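Local coordinates for protein pentalenene synthase (Streptomyces chartreusis NRRL 3882, PDB 6Q4S) that probably converts (2E,6E)-farnesyl diphosphate into the bicyclic sesquiterpene alcohol 7-epi-alpha-eudesmol with the help of magnesium ions, releasing diphosphate, at residues D4-D8 with I225-E229; Y173-R177 with G220-D224; L240-L244 with T256-M262; Y270-Q274 with V298-Q302. All coordinates share one frame; numbering follows the deposited sequence.

Interaction 1: residues D4-D8 with I225-E229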
loop_
_atom_site.group_PDB
_atom_site.type_symbol
_atom_site.label_atom_id
_atom_site.label_comp_id
_atom_site.label_asym_id
_atom_site.label_seq_id
_atom_site.Cartn_x
_atom_site.Cartn_y
_atom_site.Cartn_z
ATOM N N ASP A 4 15.814 1.224 37.260
ATOM C CA ASP A 4 14.808 0.682 36.289
ATOM C C ASP A 4 13.585 1.608 36.129
ATOM O O ASP A 4 12.767 1.754 37.047
ATOM C CB ASP A 4 14.360 -0.734 36.695
ATOM C CG ASP A 4 15.296 -1.822 36.184
ATOM O OD1 ASP A 4 15.885 -1.637 35.093
ATOM O OD2 ASP A 4 15.430 -2.870 36.868
ATOM N N VAL A 5 13.476 2.225 34.951
ATOM C CA VAL A 5 12.335 3.080 34.598
ATOM C C VAL A 5 11.026 2.226 34.574
ATOM O O VAL A 5 10.936 1.150 33.938
ATOM C CB VAL A 5 12.580 3.866 33.264
ATOM C CG1 VAL A 5 11.410 4.731 32.913
ATOM C CG2 VAL A 5 13.786 4.803 33.376
ATOM N N ARG A 6 10.063 2.695 35.362
ATOM C CA ARG A 6 8.703 2.176 35.429
ATOM C C ARG A 6 7.834 3.311 34.936
ATOM O O ARG A 6 8.203 4.482 35.018
ATOM C CB ARG A 6 8.330 1.752 36.891
ATOM C CG ARG A 6 8.464 0.252 37.207
ATOM C CD ARG A 6 9.497 -0.491 36.337
ATOM N NE ARG A 6 9.903 -1.821 36.822
ATOM C CZ ARG A 6 10.863 -2.583 36.264
ATOM N NH1 ARG A 6 11.518 -2.197 35.169
ATOM N NH2 ARG A 6 11.170 -3.761 36.800
ATOM N N PHE A 7 6.679 2.980 34.390
ATOM C CA PHE A 7 5.740 4.037 33.984
ATOM C C PHE A 7 4.465 3.661 34.690
ATOM O O PHE A 7 4.156 2.456 34.831
ATOM C CB PHE A 7 5.498 4.057 32.449
ATOM C CG PHE A 7 6.706 4.431 31.628
ATOM C CD1 PHE A 7 7.656 3.491 31.303
ATOM C CD2 PHE A 7 6.895 5.733 31.194
ATOM C CE1 PHE A 7 8.768 3.814 30.546
ATOM C CE2 PHE A 7 8.016 6.060 30.426
ATOM C CZ PHE A 7 8.936 5.097 30.110
ATOM N N ASP A 8 3.720 4.654 35.142
ATOM C CA ASP A 8 2.385 4.357 35.604
ATOM C C ASP A 8 1.395 4.918 34.594
ATOM O O ASP A 8 1.165 6.128 34.517
ATOM C CB ASP A 8 2.123 4.817 37.043
ATOM C CG ASP A 8 0.908 4.120 37.633
ATOM O OD1 ASP A 8 0.945 2.857 37.827
ATOM O OD2 ASP A 8 -0.094 4.830 37.838
ATOM N N ILE A 225 14.088 2.332 26.043
ATOM C CA ILE A 225 14.420 2.403 27.475
ATOM C C ILE A 225 14.583 1.003 28.038
ATOM O O ILE A 225 15.520 0.745 28.781
ATOM C CB ILE A 225 13.397 3.197 28.264
ATOM C CG1 ILE A 225 13.437 4.659 27.802
ATOM C CG2 ILE A 225 13.662 3.090 29.774
ATOM C CD1 ILE A 225 12.230 5.440 28.221
ATOM N N HIS A 226 13.688 0.093 27.654
ATOM C CA HIS A 226 13.698 -1.239 28.158
ATOM C C HIS A 226 14.879 -2.027 27.592
ATOM O O HIS A 226 15.524 -2.709 28.364
ATOM C CB HIS A 226 12.365 -1.947 27.882
ATOM C CG HIS A 226 12.186 -3.183 28.692
ATOM N ND1 HIS A 226 12.361 -4.452 28.171
ATOM C CD2 HIS A 226 11.920 -3.346 30.013
ATOM C CE1 HIS A 226 12.190 -5.342 29.136
ATOM N NE2 HIS A 226 11.927 -4.697 30.263
ATOM N N SER A 227 15.178 -1.954 26.286
ATOM C CA SER A 227 16.348 -2.677 25.699
ATOM C C SER A 227 17.678 -2.159 26.259
ATOM O O SER A 227 18.634 -2.920 26.359
ATOM C CB SER A 227 16.483 -2.496 24.176
ATOM O OG SER A 227 15.241 -2.544 23.552
ATOM N N PHE A 228 17.740 -0.860 26.545
ATOM C CA PHE A 228 18.974 -0.199 26.973
ATOM C C PHE A 228 19.378 -0.735 28.332
ATOM O O PHE A 228 20.466 -1.282 28.457
ATOM C CB PHE A 228 18.790 1.297 27.094
ATOM C CG PHE A 228 19.986 1.988 27.655
ATOM C CD1 PHE A 228 21.099 2.218 26.852
ATOM C CD2 PHE A 228 20.034 2.347 29.016
ATOM C CE1 PHE A 228 22.221 2.824 27.384
ATOM C CE2 PHE A 228 21.157 2.950 29.556
ATOM C CZ PHE A 228 22.252 3.198 28.733
ATOM N N GLU A 229 18.454 -0.606 29.306
ATOM C CA GLU A 229 18.565 -1.178 30.675
ATOM C C GLU A 229 18.994 -2.667 30.761
ATOM O O GLU A 229 19.251 -3.145 31.861
ATOM C CB GLU A 229 17.251 -0.968 31.462
ATOM C CG GLU A 229 17.012 0.485 31.873
ATOM C CD GLU A 229 15.614 0.755 32.441
ATOM O OE1 GLU A 229 14.731 -0.154 32.444
ATOM O OE2 GLU A 229 15.387 1.911 32.884
#
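Val5 meets Glu229 in the one hydrogen bond that joins the N-terminal segment 4-8 to segment 225-229, at the C-terminal part of helix 206-228. The backbone N of Val5 gives its hydrogen to OE2 of Glu229 over 2.8 Å, and the bond is nearly straight at 173°. It reaches the syn side of the carboxylate and lies 25° out of its plane. Because the Glu229 chain is extended beyond CG, its carboxylate spans the gap to the backbone of a segment without regular secondary structure.

Charge adds a less comfortable element. OD1 of Asp4 stands 3.2 Å from OE1 of Glu229, two acceptors with their carboxylate planes 56° apart. The closeness may raise the proton affinity of one of the two acids. The guanidinium of Arg6 is not in contact with Glu229 but lies near enough, NH1 to OE1 4.7 Å, that it may offset part of the negative charge.

Apolar contacts complete the interface. Ile225 divides its branches between two partners: CG2 packs against CB of Val5 at 3.7 Å, the two side chains crossing at about a right angle, while CD1 comes to the ring edge of Phe7, 3.8 Å from CZ and in the ring plane.

The N-terminal segment thus runs as an irregular strap past the C-terminal part of helix 206-228, which contributes Ser227, a likely magnesium ligand. Val5 and Phe7 also touch helix 252-284, through Thr256, Tyr260 and Thr263, and the backbone N of Phe7 is hydrogen-bonded to Tyr309 on helix 288-313.

Interaction 2: residues Y173-R177 with G220-D224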
loop_
_atom_site.group_PDB
_atom_site.type_symbol
_atom_site.label_atom_id
_atom_site.label_comp_id
_atom_site.label_asym_id
_atom_site.label_seq_id
_atom_site.Cartn_x
_atom_site.Cartn_y
_atom_site.Cartn_z
ATOM N N TYR A 173 16.406 10.526 14.568
ATOM C CA TYR A 173 16.272 9.238 15.215
ATOM C C TYR A 173 14.810 9.090 15.611
ATOM O O TYR A 173 14.253 8.032 15.331
ATOM C CB TYR A 173 17.203 9.030 16.438
ATOM C CG TYR A 173 16.934 7.694 17.066
ATOM C CD1 TYR A 173 17.462 6.530 16.512
ATOM C CD2 TYR A 173 16.088 7.592 18.132
ATOM C CE1 TYR A 173 17.175 5.285 17.020
ATOM C CE2 TYR A 173 15.761 6.340 18.660
ATOM C CZ TYR A 173 16.291 5.193 18.112
ATOM O OH TYR A 173 15.958 3.984 18.661
ATOM N N ALA A 174 14.205 10.132 16.185
ATOM C CA ALA A 174 12.832 10.104 16.632
ATOM C C ALA A 174 11.907 9.859 15.447
ATOM O O ALA A 174 11.013 9.012 15.515
ATOM C CB ALA A 174 12.449 11.402 17.284
ATOM N N GLU A 175 12.139 10.584 14.345
ATOM C CA GLU A 175 11.358 10.373 13.095
ATOM C C GLU A 175 11.481 8.958 12.590
ATOM O O GLU A 175 10.481 8.345 12.261
ATOM C CB GLU A 175 11.811 11.301 11.959
ATOM C CG GLU A 175 10.877 11.307 10.750
ATOM C CD GLU A 175 11.221 12.386 9.707
ATOM O OE1 GLU A 175 11.402 11.991 8.523
ATOM O OE2 GLU A 175 11.311 13.598 10.073
ATOM N N PHE A 176 12.709 8.468 12.496
ATOM C CA PHE A 176 12.972 7.107 12.038
ATOM C C PHE A 176 12.327 5.973 12.938
ATOM O O PHE A 176 11.822 4.924 12.421
ATOM C CB PHE A 176 14.452 6.876 11.979
ATOM C CG PHE A 176 14.866 5.616 11.299
ATOM C CD1 PHE A 176 14.528 5.361 9.996
ATOM C CD2 PHE A 176 15.650 4.679 11.950
ATOM C CE1 PHE A 176 14.944 4.182 9.360
ATOM C CE2 PHE A 176 16.091 3.523 11.316
ATOM C CZ PHE A 176 15.721 3.257 10.021
ATOM N N ARG A 177 12.329 6.214 14.230
ATOM C CA ARG A 177 11.933 5.182 15.202
ATOM C C ARG A 177 10.411 5.044 15.127
ATOM O O ARG A 177 9.908 3.943 15.343
ATOM C CB ARG A 177 12.320 5.528 16.613
ATOM C CG ARG A 177 11.944 4.492 17.676
ATOM C CD ARG A 177 12.696 3.238 17.381
ATOM N NE ARG A 177 12.500 2.287 18.423
ATOM C CZ ARG A 177 12.059 1.054 18.244
ATOM N NH1 ARG A 177 11.713 0.588 17.018
ATOM N NH2 ARG A 177 11.902 0.308 19.328
ATOM N N GLY A 220 7.799 3.059 20.877
ATOM C CA GLY A 220 9.213 2.879 20.413
ATOM C C GLY A 220 10.198 3.362 21.481
ATOM O O GLY A 220 11.237 2.735 21.722
ATOM N N PHE A 221 9.845 4.464 22.125
ATOM C CA PHE A 221 10.726 5.042 23.186
ATOM C C PHE A 221 10.738 4.154 24.454
ATOM O O PHE A 221 11.794 3.940 25.047
ATOM C CB PHE A 221 10.272 6.430 23.547
ATOM C CG PHE A 221 10.459 7.478 22.447
ATOM C CD1 PHE A 221 11.237 7.279 21.309
ATOM C CD2 PHE A 221 9.807 8.681 22.580
ATOM C CE1 PHE A 221 11.334 8.274 20.307
ATOM C CE2 PHE A 221 9.899 9.670 21.596
ATOM C CZ PHE A 221 10.660 9.479 20.486
ATOM N N MET A 222 9.579 3.580 24.848
ATOM C CA MET A 222 9.566 2.607 25.971
ATOM C C MET A 222 10.374 1.392 25.657
ATOM O O MET A 222 11.157 0.899 26.483
ATOM C CB MET A 222 8.113 2.185 26.333
ATOM C CG MET A 222 7.290 3.334 26.896
ATOM S SD MET A 222 5.612 3.034 27.605
ATOM C CE MET A 222 6.061 1.555 28.385
ATOM N N ASN A 223 10.219 0.879 24.445
ATOM C CA ASN A 223 11.029 -0.208 24.059
ATOM C C ASN A 223 12.527 0.107 24.020
ATOM O O ASN A 223 13.301 -0.767 24.391
ATOM C CB ASN A 223 10.614 -0.812 22.727
ATOM C CG ASN A 223 9.234 -1.502 22.779
ATOM O OD1 ASN A 223 8.605 -1.593 23.824
ATOM N ND2 ASN A 223 8.772 -1.949 21.637
ATOM N N ASP A 224 12.949 1.308 23.592
ATOM C CA ASP A 224 14.381 1.651 23.693
ATOM C C ASP A 224 14.869 1.717 25.171
ATOM O O ASP A 224 15.907 1.228 25.458
ATOM C CB ASP A 224 14.653 2.994 23.052
ATOM C CG ASP A 224 14.544 2.969 21.503
ATOM O OD1 ASP A 224 14.173 1.911 20.883
ATOM O OD2 ASP A 224 14.917 4.022 20.915
HETATM O O HOH W 1 10.609 -2.126 18.943
#
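Asp224 is the hub at which Tyr173 and Arg177, one turn apart on their helix, converge. Its two carboxylate oxygens are shared out: OD2 accepts a very short hydrogen bond of 2.5 Å from OH of Tyr173, whose ring presents its edge, and OD1 takes the salt bridge from NE of Arg177 at 3.0 Å. That bridge is bent, 134° at the hydrogen, although the guanidinium and carboxylate planes are only 4° apart; the two groups are offset in height. Weak bonds run from NH2 of Arg177 to the same OD1 and to O of Gly220, whose CA lies over one face of the guanidinium. The bend at chi2 of Arg177 (63°) lays the chain alongside Asp224, the two passing in opposite directions. Ala174 CB meets the ring edge of Phe221 at CZ, 4.1 Å away. A water in the guanidinium plane links NH2 of Arg177 to ND2 of Asn223.

Farther out, OD2 of Asp224 also accepts from the backbone N of Leu240, NH1 of Arg177 bonds to Thr180, and OD1 of Asn223 to Asn308.

Arg177 probably binds the substrate diphosphate and Asn223 a magnesium ion, as in a close relative, so Asp224 appears to be a second-shell residue that orients the arginine.

Interaction 3: residues L240-L244 with T256-M262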
loop_
_atom_site.group_PDB
_atom_site.type_symbol
_atom_site.label_atom_id
_atom_site.label_comp_id
_atom_site.label_asym_id
_atom_site.label_seq_id
_atom_site.Cartn_x
_atom_site.Cartn_y
_atom_site.Cartn_z
ATOM N N LEU A 240 17.368 5.339 21.699
ATOM C CA LEU A 240 17.067 6.680 22.171
ATOM C C LEU A 240 18.046 7.271 23.276
ATOM O O LEU A 240 18.419 8.484 23.234
ATOM C CB LEU A 240 15.673 6.737 22.710
ATOM C CG LEU A 240 15.208 8.059 23.334
ATOM C CD1 LEU A 240 15.245 9.175 22.308
ATOM C CD2 LEU A 240 13.815 7.965 23.924
ATOM N N ILE A 241 18.359 6.428 24.248
ATOM C CA ILE A 241 19.229 6.766 25.393
ATOM C C ILE A 241 20.606 7.197 24.889
ATOM O O ILE A 241 21.045 8.316 25.155
ATOM C CB ILE A 241 19.406 5.565 26.345
ATOM C CG1 ILE A 241 18.031 5.099 26.835
ATOM C CG2 ILE A 241 20.320 5.917 27.529
ATOM C CD1 ILE A 241 17.370 6.087 27.766
ATOM N N ALA A 242 21.227 6.314 24.122
ATOM C CA ALA A 242 22.538 6.570 23.467
ATOM C C ALA A 242 22.525 7.837 22.602
ATOM O O ALA A 242 23.454 8.655 22.611
ATOM C CB ALA A 242 22.919 5.387 22.635
ATOM N N VAL A 243 21.429 8.051 21.910
ATOM C CA VAL A 243 21.334 9.169 21.011
ATOM C C VAL A 243 21.291 10.449 21.791
ATOM O O VAL A 243 21.894 11.499 21.379
ATOM C CB VAL A 243 20.074 8.999 20.117
ATOM C CG1 VAL A 243 19.723 10.270 19.365
ATOM C CG2 VAL A 243 20.321 7.845 19.142
ATOM N N LEU A 244 20.511 10.429 22.877
ATOM C CA LEU A 244 20.378 11.623 23.711
ATOM C C LEU A 244 21.735 12.015 24.354
ATOM O O LEU A 244 22.008 13.221 24.540
ATOM C CB LEU A 244 19.339 11.467 24.798
ATOM C CG LEU A 244 17.885 11.605 24.402
ATOM C CD1 LEU A 244 16.971 10.959 25.440
ATOM C CD2 LEU A 244 17.490 13.043 24.249
ATOM N N THR A 256 18.984 8.795 30.357
ATOM C CA THR A 256 17.821 8.019 30.844
ATOM C C THR A 256 16.688 8.908 31.331
ATOM O O THR A 256 15.546 8.758 30.884
ATOM C CB THR A 256 18.297 6.966 31.856
ATOM O OG1 THR A 256 19.256 6.124 31.203
ATOM C CG2 THR A 256 17.135 6.103 32.367
ATOM N N ASP A 257 16.981 9.873 32.188
ATOM C CA ASP A 257 15.965 10.781 32.685
ATOM C C ASP A 257 15.290 11.508 31.547
ATOM O O ASP A 257 14.072 11.729 31.564
ATOM C CB ASP A 257 16.533 11.892 33.633
ATOM C CG ASP A 257 17.263 11.347 34.914
ATOM O OD1 ASP A 257 17.020 10.188 35.317
ATOM O OD2 ASP A 257 18.102 12.111 35.492
ATOM N N GLU A 258 16.087 11.979 30.592
ATOM C CA GLU A 258 15.510 12.680 29.483
ATOM C C GLU A 258 14.632 11.750 28.542
ATOM O O GLU A 258 13.605 12.188 28.105
ATOM C CB GLU A 258 16.591 13.418 28.663
ATOM C CG GLU A 258 16.103 14.423 27.588
ATOM C CD GLU A 258 15.093 15.462 28.053
ATOM O OE1 GLU A 258 14.876 15.692 29.285
ATOM O OE2 GLU A 258 14.499 16.089 27.147
ATOM N N ALA A 259 15.114 10.576 28.194
ATOM C CA ALA A 259 14.294 9.567 27.487
ATOM C C ALA A 259 12.930 9.354 28.172
ATOM O O ALA A 259 11.873 9.366 27.530
ATOM C CB ALA A 259 15.068 8.261 27.395
ATOM N N TYR A 260 12.957 9.266 29.500
ATOM C CA TYR A 260 11.752 9.149 30.317
ATOM C C TYR A 260 10.899 10.353 30.168
ATOM O O TYR A 260 9.697 10.217 29.892
ATOM C CB TYR A 260 12.168 8.885 31.767
ATOM C CG TYR A 260 11.140 8.806 32.842
ATOM C CD1 TYR A 260 10.270 7.719 32.919
ATOM C CD2 TYR A 260 11.130 9.748 33.898
ATOM C CE1 TYR A 260 9.358 7.601 33.976
ATOM C CE2 TYR A 260 10.240 9.633 34.962
ATOM C CZ TYR A 260 9.353 8.562 34.995
ATOM O OH TYR A 260 8.463 8.441 36.028
ATOM N N ARG A 261 11.471 11.547 30.269
ATOM C CA ARG A 261 10.656 12.762 30.057
ATOM C C ARG A 261 10.041 12.885 28.605
ATOM O O ARG A 261 8.947 13.377 28.429
ATOM C CB ARG A 261 11.454 14.038 30.434
ATOM C CG ARG A 261 10.599 15.291 30.661
ATOM C CD ARG A 261 11.331 16.629 30.425
ATOM N NE ARG A 261 11.860 16.692 29.058
ATOM C CZ ARG A 261 11.136 16.868 27.947
ATOM N NH1 ARG A 261 9.821 17.094 27.974
ATOM N NH2 ARG A 261 11.752 16.832 26.785
ATOM N N MET A 262 10.790 12.535 27.583
ATOM C CA MET A 262 10.260 12.541 26.193
ATOM C C MET A 262 9.009 11.616 26.007
ATOM O O MET A 262 8.023 11.964 25.325
ATOM C CB MET A 262 11.360 12.035 25.271
ATOM C CG MET A 262 12.508 13.028 25.074
ATOM S SD MET A 262 13.638 12.521 23.755
ATOM C CE MET A 262 12.662 12.821 22.271
#
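Leu240 and Leu244 reach Met262 and Ala259 from different first torsions: Leu240 carries CG anti to its backbone nitrogen (chi1 176°), whereas in Leu244 CG is anti to the carbonyl carbon (chi1 -78°). One turn apart on the same helix, the two leucines therefore converge on Met262. Its side chain, extended as far as the sulfur, carries SD to 4.0 Å from CD1 of Leu240 and 3.9 Å from CD2 of Leu244; the latter pair of side chains runs past each other in opposite directions.

Ala259 offers the small surface on which the other branches rest. CD2 of Leu240 touches its CB at 3.7 Å, and CD1 of Leu244 comes to 3.3 Å from the backbone N of Ala259. On the flank, Ile241 packs near Thr256, but it is modelled in two conformers and the details of its approach are doubtful. CG of Glu258 meets CD2 of Leu244 at 3.9 Å, while its carboxylate turns outward to receive Arg261 side-on, NE to OE1 and NH2 to OE2, so that the polar end is tied to its own helix.

Short segment axes approach to 8.9 Å at 116°, so this is a steep crossing between helix 240-248 and the early part of helix 252-284. Helix 206-228 also covers it, through Phe221 on Leu240, Phe228 on Ile241 and Thr256, and Ile225 on Ala259, while helix 170-180 brings Leu170 against both leucines.

Interaction 4: residues Y270-Q274 with V298-Q302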
loop_
_atom_site.group_PDB
_atom_site.type_symbol
_atom_site.label_atom_id
_atom_site.label_comp_id
_atom_site.label_asym_id
_atom_site.label_seq_id
_atom_site.Cartn_x
_atom_site.Cartn_y
_atom_site.Cartn_z
ATOM N N TYR A 270 -0.836 12.347 23.755
ATOM C CA TYR A 270 -1.756 11.239 23.409
ATOM C C TYR A 270 -3.033 11.308 24.272
ATOM O O TYR A 270 -4.180 11.351 23.733
ATOM C CB TYR A 270 -1.101 9.812 23.506
ATOM C CG TYR A 270 -2.171 8.728 23.321
ATOM C CD1 TYR A 270 -2.673 8.418 22.037
ATOM C CD2 TYR A 270 -2.750 8.124 24.410
ATOM C CE1 TYR A 270 -3.685 7.491 21.870
ATOM C CE2 TYR A 270 -3.784 7.209 24.267
ATOM C CZ TYR A 270 -4.265 6.894 23.002
ATOM O OH TYR A 270 -5.298 5.973 22.875
ATOM N N LEU A 271 -2.846 11.392 25.596
ATOM C CA LEU A 271 -3.978 11.532 26.505
ATOM C C LEU A 271 -4.845 12.776 26.268
ATOM O O LEU A 271 -6.080 12.680 26.384
ATOM C CB LEU A 271 -3.517 11.440 27.943
ATOM C CG LEU A 271 -2.897 10.106 28.312
ATOM C CD1 LEU A 271 -2.297 10.150 29.720
ATOM C CD2 LEU A 271 -3.898 8.945 28.180
ATOM N N GLU A 272 -4.241 13.910 25.904
ATOM C CA GLU A 272 -5.020 15.131 25.526
ATOM C C GLU A 272 -5.868 14.901 24.268
ATOM O O GLU A 272 -6.999 15.410 24.148
ATOM C CB GLU A 272 -4.130 16.355 25.252
ATOM C CG GLU A 272 -3.437 16.994 26.465
ATOM C CD GLU A 272 -2.194 17.879 26.143
ATOM O OE1 GLU A 272 -1.906 18.231 24.960
ATOM O OE2 GLU A 272 -1.468 18.234 27.113
ATOM N N LEU A 273 -5.314 14.197 23.289
ATOM C CA LEU A 273 -6.081 13.957 22.044
ATOM C C LEU A 273 -7.185 12.939 22.348
ATOM O O LEU A 273 -8.310 13.057 21.861
ATOM C CB LEU A 273 -5.159 13.535 20.901
ATOM C CG LEU A 273 -4.228 14.623 20.425
ATOM C CD1 LEU A 273 -3.157 14.068 19.515
ATOM C CD2 LEU A 273 -5.010 15.675 19.704
ATOM N N GLN A 274 -6.902 11.959 23.173
ATOM C CA GLN A 274 -7.966 11.066 23.625
ATOM C C GLN A 274 -9.225 11.795 24.156
ATOM O O GLN A 274 -10.351 11.420 23.837
ATOM C CB GLN A 274 -7.480 10.123 24.691
ATOM C CG GLN A 274 -7.422 8.688 24.306
ATOM C CD GLN A 274 -7.123 7.769 25.454
ATOM O OE1 GLN A 274 -7.298 8.116 26.657
ATOM N NE2 GLN A 274 -6.762 6.546 25.113
ATOM N N VAL A 298 -10.001 3.484 19.490
ATOM C CA VAL A 298 -9.158 4.065 20.529
ATOM C C VAL A 298 -8.732 2.987 21.505
ATOM O O VAL A 298 -7.570 2.922 21.910
ATOM C CB VAL A 298 -9.894 5.246 21.225
ATOM C CG1 VAL A 298 -9.074 5.789 22.386
ATOM C CG2 VAL A 298 -10.228 6.311 20.218
ATOM N N GLU A 299 -9.625 2.064 21.839
ATOM C CA GLU A 299 -9.225 0.981 22.719
ATOM C C GLU A 299 -8.137 0.073 22.158
ATOM O O GLU A 299 -7.314 -0.419 22.938
ATOM C CB GLU A 299 -10.430 0.161 23.222
ATOM C CG GLU A 299 -11.411 0.976 24.053
ATOM C CD GLU A 299 -12.660 0.174 24.486
ATOM O OE1 GLU A 299 -12.719 -1.119 24.510
ATOM O OE2 GLU A 299 -13.614 0.882 24.804
ATOM N N ALA A 300 -8.144 -0.170 20.839
ATOM C CA ALA A 300 -7.098 -0.936 20.200
ATOM C C ALA A 300 -5.708 -0.225 20.426
ATOM O O ALA A 300 -4.737 -0.887 20.666
ATOM C CB ALA A 300 -7.372 -1.096 18.675
ATOM N N ILE A 301 -5.688 1.092 20.393
ATOM C CA ILE A 301 -4.458 1.840 20.658
ATOM C C ILE A 301 -4.048 1.604 22.118
ATOM O O ILE A 301 -2.920 1.219 22.377
ATOM C CB ILE A 301 -4.570 3.333 20.350
ATOM C CG1 ILE A 301 -4.942 3.567 18.888
ATOM C CG2 ILE A 301 -3.192 3.966 20.664
ATOM C CD1 ILE A 301 -5.279 4.991 18.573
ATOM N N GLN A 302 -5.003 1.709 23.054
ATOM C CA GLN A 302 -4.697 1.480 24.478
ATOM C C GLN A 302 -4.203 0.083 24.742
ATOM O O GLN A 302 -3.266 -0.156 25.535
ATOM C CB GLN A 302 -5.936 1.720 25.321
ATOM C CG GLN A 302 -6.578 3.087 25.178
ATOM C CD GLN A 302 -7.910 3.224 25.979
ATOM O OE1 GLN A 302 -8.505 2.248 26.421
ATOM N NE2 GLN A 302 -8.334 4.447 26.177
#
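Tyr270 points its phenol end at Ile301 and Val298 across an antiparallel pair of helices in the all-alpha terpene synthase fold. The short segments run at 159° to each other with axes 12.5 Å apart, a wide spacing that long side chains must bridge. Tyr270 does so with its ring held out by CG anti to the backbone nitrogen (chi1 172°), and it crosses Ile301 obliquely. CG2 of Ile301 sits 3.8 Å from CE1 at the far end of the ring.

On the side of helix 288-313 the hydroxyl end meets aliphatic carbons: OH lies 3.8 Å from CG1 of Val298 and 3.9 Å from CG of Gln302. One turn further along its own helix, Gln274 reaches across as well, its end converging on that of Tyr270, so that its amide also lies beside the hydroxyl. On the way it passes Val298, its CG 3.8 Å from the valine CG1. Thus Val298 receives both Tyr270 and Gln274 on a single methyl group. The amide planes of Gln274 and Gln302, which meet at their ends, are turned 58° apart.

Helix 252-284 supplies one side of this contact and helix 288-313 the other. Met211 and Ala215 of helix 206-228 reach Tyr270 and Ile301 respectively, and Phe11 from the N-terminal loop touches Tyr270, Gln274 and Gln302. The CB of Ile301 comes as close to OH of Tyr270 as its CG2 does, both at 3.7 Å.

Overall arrangement
Three of the four contacts gather on one side of the chain's centre: interactions 1 and 2 both use helix 206-228, their centres 13 Å apart, and interaction 3, on the next helix, 240-248, lies about 10 Å from the centre of each. Along the chain, interaction 2 is nested inside the long loop closed by interaction 1, and interactions 3 and 4 follow in series. Direct contacts knit the first three together: Phe7 with Met222, Arg6 with Tyr260, and, through a polar tie, Asp224 with Leu240. Interaction 4, with its centre 18 to 23 Å from the others, shares helix 252-284 with interaction 3. That helix therefore connects the surroundings of the probable magnesium and diphosphate site with a packing region remote from it.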